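Local structure of restriction endonuclease R.BpuJI (Bacillus pumilus, 2VLA) at residues A[22-26]-A[102-106]; A[13-18]-A[71-77]. The protein probably cleaves DNA as the intact restriction endonuclease, of which this chain is the N-terminal recognition domain that binds the cognate sequence. Residues are numbered along the deposited sequence.

Both contacts are largely buried, but their chemistry differs with their place in the recognition domain. Contact 1 packs helix 22-36 against helix 102-112 through leucine and phenylalanine side chains, with an exposed polar margin at Asp-23. Contact 2 sets the loop that leads towards helix 22-36 against the C-terminal part of helix 62-76; one side of it is apolar, whereas the other carries a salt bridge, ordered waters and residues that face the bases and backbone of the DNA. The two adjoin: Leu-25 CD1 lies 3.7 Å from Ala-18 CA, and the rings of Phe-106 and Phe-77 meet edge-to-face, so the hydrophobic interior continues from one contact into the other.

Contact 1 of 2, residues A[22-26]-A[102-106]; sequences LDNLL and QPAFF
Residues 22-26 and 102-106 are both α-helical, each holding an i to i+4 hydrogen bond: Leu-26 N to Leu-22 O (2.9 Å) and Phe-106 N to Gln-102 O (3.2 Å). The short helix axes approach to 12.7 Å and cross steeply at +75°. Leu-26 and Gln-102 have the nearest CA atoms, 8.4 Å apart. Long side chains therefore fill the gap, and only 277 Å² is buried in total.

The apolar packing centres on Leu-22 and Leu-26, one turn apart on the same helix face and both in the tp rotamer. Leu-22 CD2 meets Phe-106 CE2 at 3.8 Å, while Leu-26 CD2 approaches the same Phe-106 CE2 at 4.1 Å and also Gln-102 CG at 3.9 Å. Leu-26 CD1 makes a CH-pi contact over the face of Phe-105, 4.1 Å from the ring centroid. The two aromatic side chains diverge, with chi1 t for Phe-105 and m for Phe-106, and the Leu-26 side chain packs against both rings.

At the polar margin, the extended tt arm of Gln-102 brings its amide close to the exposed carboxylate of Asp-23.

This is hydrophobic packing of steeply crossed helices within the recognition domain. Leu-219 of helix 203-219 covers Leu-22, Gln-102 and Phe-106, Tyr-96 of helix 91-99 touches Leu-26, and Met-79 packs on both Leu-26 and Phe-105.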
loop_
_atom_site.group_PDB
_atom_site.type_symbol
_atom_site.label_atom_id
_atom_site.label_comp_id
_atom_site.label_asym_id
_atom_site.label_seq_id
_atom_site.Cartn_x
_atom_site.Cartn_y
_atom_site.Cartn_z
ATOM N N LEU A 22 4.402 -15.823 -3.384
ATOM C CA LEU A 22 3.459 -15.018 -4.173
ATOM C C LEU A 22 3.042 -15.725 -5.476
ATOM O O LEU A 22 1.877 -15.709 -5.865
ATOM C CB LEU A 22 4.076 -13.667 -4.502
ATOM C CG LEU A 22 3.123 -12.643 -5.151
ATOM C CD1 LEU A 22 1.886 -12.385 -4.269
ATOM C CD2 LEU A 22 3.862 -11.339 -5.421
ATOM N N ASP A 23 3.975 -16.391 -6.125
ATOM C CA ASP A 23 3.691 -16.925 -7.419
ATOM C C ASP A 23 2.750 -18.140 -7.342
ATOM O O ASP A 23 2.107 -18.484 -8.329
ATOM C CB ASP A 23 5.007 -17.253 -8.164
ATOM C CG ASP A 23 5.752 -15.965 -8.616
ATOM O OD1 ASP A 23 5.423 -15.429 -9.692
ATOM O OD2 ASP A 23 6.567 -15.426 -7.825
ATOM N N ASN A 24 2.639 -18.749 -6.156
ATOM C CA ASN A 24 1.581 -19.728 -5.885
ATOM C C ASN A 24 0.318 -19.128 -5.249
ATOM O O ASN A 24 -0.803 -19.514 -5.584
ATOM C CB ASN A 24 2.115 -20.842 -4.971
ATOM C CG ASN A 24 2.893 -21.841 -5.702
ATOM O OD1 ASN A 24 2.576 -22.174 -6.835
ATOM N ND2 ASN A 24 3.926 -22.364 -5.064
ATOM N N LEU A 25 0.497 -18.222 -4.306
ATOM C CA LEU A 25 -0.639 -17.690 -3.570
ATOM C C LEU A 25 -1.530 -16.746 -4.396
ATOM O O LEU A 25 -2.730 -16.765 -4.238
ATOM C CB LEU A 25 -0.161 -16.989 -2.299
ATOM C CG LEU A 25 0.147 -17.870 -1.118
ATOM C CD1 LEU A 25 0.831 -17.067 -0.052
ATOM C CD2 LEU A 25 -1.144 -18.527 -0.592
ATOM N N LEU A 26 -0.943 -15.934 -5.252
ATOM C CA LEU A 26 -1.769 -14.982 -5.999
ATOM C C LEU A 26 -2.729 -15.705 -6.961
ATOM O O LEU A 26 -3.921 -15.446 -6.958
ATOM C CB LEU A 26 -0.929 -13.913 -6.735
ATOM C CG LEU A 26 -1.730 -12.756 -7.347
ATOM C CD1 LEU A 26 -2.490 -12.027 -6.251
ATOM C CD2 LEU A 26 -0.808 -11.817 -8.113
ATOM N N GLN A 102 1.093 -10.224 -13.357
ATOM C CA GLN A 102 1.343 -9.953 -11.962
ATOM C C GLN A 102 1.893 -8.527 -11.746
ATOM O O GLN A 102 1.436 -7.824 -10.863
ATOM C CB GLN A 102 2.264 -11.019 -11.357
ATOM C CG GLN A 102 2.532 -10.833 -9.897
ATOM C CD GLN A 102 3.477 -11.854 -9.371
ATOM O OE1 GLN A 102 3.176 -13.044 -9.365
ATOM N NE2 GLN A 102 4.666 -11.409 -8.978
ATOM N N PRO A 103 2.867 -8.098 -12.565
ATOM C CA PRO A 103 3.307 -6.722 -12.401
ATOM C C PRO A 103 2.172 -5.704 -12.570
ATOM O O PRO A 103 2.126 -4.726 -11.853
ATOM C CB PRO A 103 4.368 -6.554 -13.500
ATOM C CG PRO A 103 4.882 -7.921 -13.719
ATOM C CD PRO A 103 3.672 -8.812 -13.560
ATOM N N ALA A 104 1.245 -5.958 -13.490
ATOM C CA ALA A 104 0.122 -5.032 -13.694
ATOM C C ALA A 104 -0.830 -5.033 -12.514
ATOM O O ALA A 104 -1.379 -4.014 -12.177
ATOM C CB ALA A 104 -0.626 -5.361 -14.967
ATOM N N PHE A 105 -1.004 -6.170 -11.873
ATOM C CA PHE A 105 -1.802 -6.277 -10.673
ATOM C C PHE A 105 -1.236 -5.342 -9.607
ATOM O O PHE A 105 -1.967 -4.581 -8.974
ATOM C CB PHE A 105 -1.784 -7.744 -10.197
ATOM C CG PHE A 105 -2.626 -8.027 -8.981
ATOM C CD1 PHE A 105 -2.085 -7.932 -7.718
ATOM C CD2 PHE A 105 -3.908 -8.530 -9.113
ATOM C CE1 PHE A 105 -2.830 -8.272 -6.598
ATOM C CE2 PHE A 105 -4.663 -8.856 -8.011
ATOM C CZ PHE A 105 -4.114 -8.755 -6.744
ATOM N N PHE A 106 0.077 -5.368 -9.422
ATOM C CA PHE A 106 0.706 -4.528 -8.421
ATOM C C PHE A 106 0.857 -3.076 -8.847
ATOM O O PHE A 106 0.783 -2.181 -8.017
ATOM C CB PHE A 106 2.008 -5.145 -7.942
ATOM C CG PHE A 106 1.785 -6.320 -7.073
ATOM C CD1 PHE A 106 1.299 -6.142 -5.807
ATOM C CD2 PHE A 106 1.903 -7.616 -7.568
ATOM C CE1 PHE A 106 0.991 -7.222 -5.020
ATOM C CE2 PHE A 106 1.558 -8.676 -6.805
ATOM C CZ PHE A 106 1.120 -8.494 -5.530
#

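Contact 2 of 2, residues A[13-18]-A[71-77]. With nucleotides of chain C; nucleotides of chain B.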
loop_
_atom_site.group_PDB
_atom_site.type_symbol
_atom_site.label_atom_id
_atom_site.label_comp_id
_atom_site.label_asym_id
_atom_site.label_seq_id
_atom_site.Cartn_x
_atom_site.Cartn_y
_atom_site.Cartn_z
ATOM N N ILE A 13 0.804 0.135 6.558
ATOM C CA ILE A 13 -0.065 -0.659 5.734
ATOM C C ILE A 13 -0.121 -2.049 6.356
ATOM O O ILE A 13 0.691 -2.384 7.223
ATOM C CB ILE A 13 0.404 -0.730 4.262
ATOM C CG1 ILE A 13 1.767 -1.446 4.138
ATOM C CG2 ILE A 13 0.483 0.703 3.642
ATOM C CD1 ILE A 13 2.005 -2.052 2.780
ATOM N N ILE A 14 -1.092 -2.826 5.928
ATOM C CA ILE A 14 -1.306 -4.183 6.396
ATOM C C ILE A 14 -0.038 -4.992 6.209
ATOM O O ILE A 14 0.695 -4.826 5.234
ATOM C CB ILE A 14 -2.503 -4.818 5.657
ATOM C CG1 ILE A 14 -3.822 -4.255 6.250
ATOM C CG2 ILE A 14 -2.477 -6.368 5.734
ATOM C CD1 ILE A 14 -5.029 -4.560 5.446
ATOM N N ARG A 15 0.269 -5.811 7.216
ATOM C CA ARG A 15 1.479 -6.627 7.201
ATOM C C ARG A 15 1.320 -7.833 6.270
ATOM O O ARG A 15 0.302 -8.492 6.278
ATOM C CB ARG A 15 1.801 -7.055 8.628
ATOM C CG ARG A 15 3.160 -7.761 8.773
ATOM C CD ARG A 15 3.618 -7.859 10.232
ATOM N NE ARG A 15 3.998 -6.547 10.738
ATOM C CZ ARG A 15 4.536 -6.333 11.917
ATOM N NH1 ARG A 15 4.782 -7.354 12.741
ATOM N NH2 ARG A 15 4.855 -5.115 12.291
ATOM N N GLY A 16 2.328 -8.056 5.436
ATOM C CA GLY A 16 2.219 -9.050 4.370
ATOM C C GLY A 16 2.157 -10.505 4.807
ATOM O O GLY A 16 2.589 -10.853 5.927
ATOM N N LYS A 17 1.572 -11.319 3.945
ATOM C CA LYS A 17 1.562 -12.763 4.127
ATOM C C LYS A 17 1.895 -13.549 2.867
ATOM O O LYS A 17 2.043 -14.765 2.931
ATOM C CB LYS A 17 0.205 -13.246 4.648
ATOM C CG LYS A 17 -0.299 -12.529 5.883
ATOM C CD LYS A 17 -1.701 -12.983 6.224
ATOM C CE LYS A 17 -2.403 -11.995 7.106
ATOM N NZ LYS A 17 -1.879 -11.975 8.514
ATOM N N ALA A 18 2.015 -12.880 1.723
ATOM C CA ALA A 18 2.037 -13.580 0.438
ATOM C C ALA A 18 3.320 -13.386 -0.385
ATOM O O ALA A 18 3.424 -13.909 -1.475
ATOM C CB ALA A 18 0.817 -13.178 -0.405
ATOM N N GLU A 71 -7.347 -9.916 5.474
ATOM C CA GLU A 71 -6.294 -8.908 5.413
ATOM C C GLU A 71 -5.682 -8.775 4.049
ATOM O O GLU A 71 -5.338 -7.649 3.624
ATOM C CB GLU A 71 -5.180 -9.199 6.403
ATOM C CG GLU A 71 -5.580 -9.235 7.871
ATOM C CD GLU A 71 -4.349 -9.237 8.779
ATOM O OE1 GLU A 71 -3.634 -8.215 8.800
ATOM O OE2 GLU A 71 -4.064 -10.295 9.440
ATOM N N ILE A 72 -5.470 -9.905 3.374
ATOM C CA ILE A 72 -4.651 -9.912 2.158
ATOM C C ILE A 72 -5.530 -10.003 0.924
ATOM O O ILE A 72 -5.578 -9.076 0.125
ATOM C CB ILE A 72 -3.553 -11.038 2.175
ATOM C CG1 ILE A 72 -2.683 -10.904 3.436
ATOM C CG2 ILE A 72 -2.716 -10.940 0.917
ATOM C CD1 ILE A 72 -1.931 -9.552 3.580
ATOM N N ALA A 73 -6.277 -11.071 0.793
ATOM C CA ALA A 73 -7.173 -11.196 -0.348
ATOM C C ALA A 73 -8.228 -10.062 -0.344
ATOM O O ALA A 73 -8.492 -9.460 -1.377
ATOM C CB ALA A 73 -7.850 -12.572 -0.348
ATOM N N GLY A 74 -8.787 -9.761 0.818
ATOM C CA GLY A 74 -9.813 -8.721 0.933
ATOM C C GLY A 74 -9.237 -7.297 0.922
ATOM O O GLY A 74 -9.416 -6.535 -0.047
ATOM N N LYS A 75 -8.544 -6.923 1.987
ATOM C CA LYS A 75 -8.134 -5.528 2.150
ATOM C C LYS A 75 -6.920 -5.147 1.296
ATOM O O LYS A 75 -7.020 -4.293 0.403
ATOM C CB LYS A 75 -7.871 -5.213 3.602
ATOM C CG LYS A 75 -9.086 -5.321 4.470
ATOM C CD LYS A 75 -10.011 -4.130 4.290
ATOM C CE LYS A 75 -11.149 -4.127 5.314
ATOM N NZ LYS A 75 -11.886 -2.832 5.345
ATOM N N LEU A 76 -5.770 -5.780 1.521
ATOM C CA LEU A 76 -4.538 -5.253 0.949
ATOM C C LEU A 76 -4.514 -5.422 -0.576
ATOM O O LEU A 76 -4.048 -4.535 -1.296
ATOM C CB LEU A 76 -3.312 -5.897 1.583
ATOM C CG LEU A 76 -1.954 -5.366 1.128
ATOM C CD1 LEU A 76 -1.790 -3.893 1.484
ATOM C CD2 LEU A 76 -0.819 -6.239 1.775
ATOM N N PHE A 77 -4.924 -6.593 -1.071
ATOM C CA PHE A 77 -4.902 -6.820 -2.515
ATOM C C PHE A 77 -6.220 -6.467 -3.223
ATOM O O PHE A 77 -6.272 -6.452 -4.431
ATOM C CB PHE A 77 -4.549 -8.255 -2.848
ATOM C CG PHE A 77 -3.095 -8.645 -2.542
ATOM C CD1 PHE A 77 -2.181 -7.720 -2.053
ATOM C CD2 PHE A 77 -2.661 -9.954 -2.769
ATOM C CE1 PHE A 77 -0.873 -8.111 -1.780
ATOM C CE2 PHE A 77 -1.369 -10.327 -2.509
ATOM C CZ PHE A 77 -0.470 -9.414 -2.011
ATOM P P DA C 4 5.465 -13.080 3.644
ATOM O OP1 DA C 4 6.259 -13.886 2.788
ATOM O OP2 DA C 4 4.646 -11.956 3.121
ATOM O "O5'" DA C 4 4.620 -13.945 4.612
ATOM C "C5'" DA C 4 5.161 -15.226 5.034
ATOM C "C4'" DA C 4 4.673 -15.540 6.425
ATOM O "O4'" DA C 4 5.339 -14.713 7.410
ATOM C "C3'" DA C 4 3.168 -15.312 6.650
ATOM O "O3'" DA C 4 2.692 -16.329 7.514
ATOM C "C2'" DA C 4 3.153 -13.968 7.352
ATOM C "C1'" DA C 4 4.369 -14.088 8.248
ATOM N N9 DA C 4 4.907 -12.848 8.741
ATOM C C8 DA C 4 4.932 -11.623 8.103
ATOM N N7 DA C 4 5.529 -10.689 8.793
ATOM C C5 DA C 4 5.934 -11.308 9.967
ATOM C C6 DA C 4 6.599 -10.857 11.099
ATOM N N6 DA C 4 7.059 -9.626 11.306
ATOM N N1 DA C 4 6.850 -11.783 12.077
ATOM C C2 DA C 4 6.401 -13.054 11.909
ATOM N N3 DA C 4 5.784 -13.594 10.891
ATOM C C4 DA C 4 5.552 -12.642 9.931
ATOM P P DC B 5 -9.849 -6.907 8.089
ATOM O OP1 DC B 5 -10.983 -6.938 7.142
ATOM O OP2 DC B 5 -8.756 -7.875 7.928
ATOM O "O5'" DC B 5 -9.321 -5.394 8.144
ATOM C "C5'" DC B 5 -7.952 -5.092 8.216
ATOM C "C4'" DC B 5 -7.622 -4.369 9.490
ATOM O "O4'" DC B 5 -7.934 -5.224 10.629
ATOM C "C3'" DC B 5 -6.167 -3.994 9.652
ATOM O "O3'" DC B 5 -6.058 -2.849 10.499
ATOM C "C2'" DC B 5 -5.625 -5.283 10.282
ATOM C "C1'" DC B 5 -6.728 -5.545 11.302
ATOM N N1 DC B 5 -6.762 -6.923 11.799
ATOM C C2 DC B 5 -6.545 -7.196 13.156
ATOM O O2 DC B 5 -6.384 -6.245 13.948
ATOM N N3 DC B 5 -6.551 -8.499 13.574
ATOM C C4 DC B 5 -6.732 -9.478 12.704
ATOM N N4 DC B 5 -6.730 -10.743 13.164
ATOM C C5 DC B 5 -6.926 -9.245 11.328
ATOM C C6 DC B 5 -6.946 -7.957 10.920
ATOM P P DC B 7 -0.194 -1.609 15.587
ATOM O OP1 DC B 7 -0.229 -0.676 16.726
ATOM O OP2 DC B 7 0.238 -1.100 14.273
ATOM O "O5'" DC B 7 0.716 -2.888 15.906
ATOM C "C5'" DC B 7 0.574 -3.570 17.148
ATOM C "C4'" DC B 7 1.440 -4.822 17.173
ATOM O "O4'" DC B 7 0.911 -5.810 16.238
ATOM C "C3'" DC B 7 2.897 -4.622 16.737
ATOM O "O3'" DC B 7 3.734 -5.373 17.591
ATOM C "C2'" DC B 7 2.951 -5.243 15.352
ATOM C "C1'" DC B 7 2.005 -6.389 15.541
ATOM N N1 DC B 7 1.454 -7.049 14.344
ATOM C C2 DC B 7 1.210 -8.416 14.398
ATOM O O2 DC B 7 1.542 -9.036 15.417
ATOM N N3 DC B 7 0.666 -9.035 13.330
ATOM C C4 DC B 7 0.290 -8.304 12.274
ATOM N N4 DC B 7 -0.260 -8.921 11.237
ATOM C C5 DC B 7 0.524 -6.906 12.211
ATOM C C6 DC B 7 1.104 -6.325 13.250
HETATM O O HOH W 1 -1.502 -6.518 9.340
HETATM O O HOH W 2 -1.103 -9.348 8.301
#
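From Ile-13 to Gly-16 the backbone is extended without belonging to a sheet; at Lys-17 and Ala-18 psi falls to near zero and the path bends. Opposite it, the helix of residues 71-76 widens into a pi-type turn, with i to i+5 hydrogen bonds from Leu-76 N to Glu-71 O and from Phe-77 N to Ile-72 O, both 2.8 Å. Ile-14 lies opposite Leu-76 and Lys-17 opposite Ile-72, CA to CA 6.4 and 7.1 Å.

Ile-14 is the chief apolar residue: its CD1 meets Lys-75 CB at 3.5 Å and its CG2 meets Ile-72 CD1 at 3.9 Å. The aliphatic part of Lys-17 runs along Ile-72 (CD to CG1, 3.6 Å) and delivers NZ to Glu-71 OE2 in a 2.9 Å salt bridge.

Water 1 links Arg-15 N (2.9 Å) to Glu-71 OE1 (2.8 Å), and water 2 accepts from Lys-17 NZ (2.7 Å); both receive weak bonds from DC7 N4 of chain B. Glu-71 also bonds a cytosine base directly. The Arg-15 guanidinium lies with one face over DC7 of chain B and bonds a guanine O6, a direct base readout consistent with sequence recognition.

Behind this DNA-facing side, Gly-16 N bonds Glu-212 of helix 203-219, Tyr-216 packs on Ile-13 and Leu-76, and Tyr-29 of helix 22-36 covers Ala-18 and Ile-72.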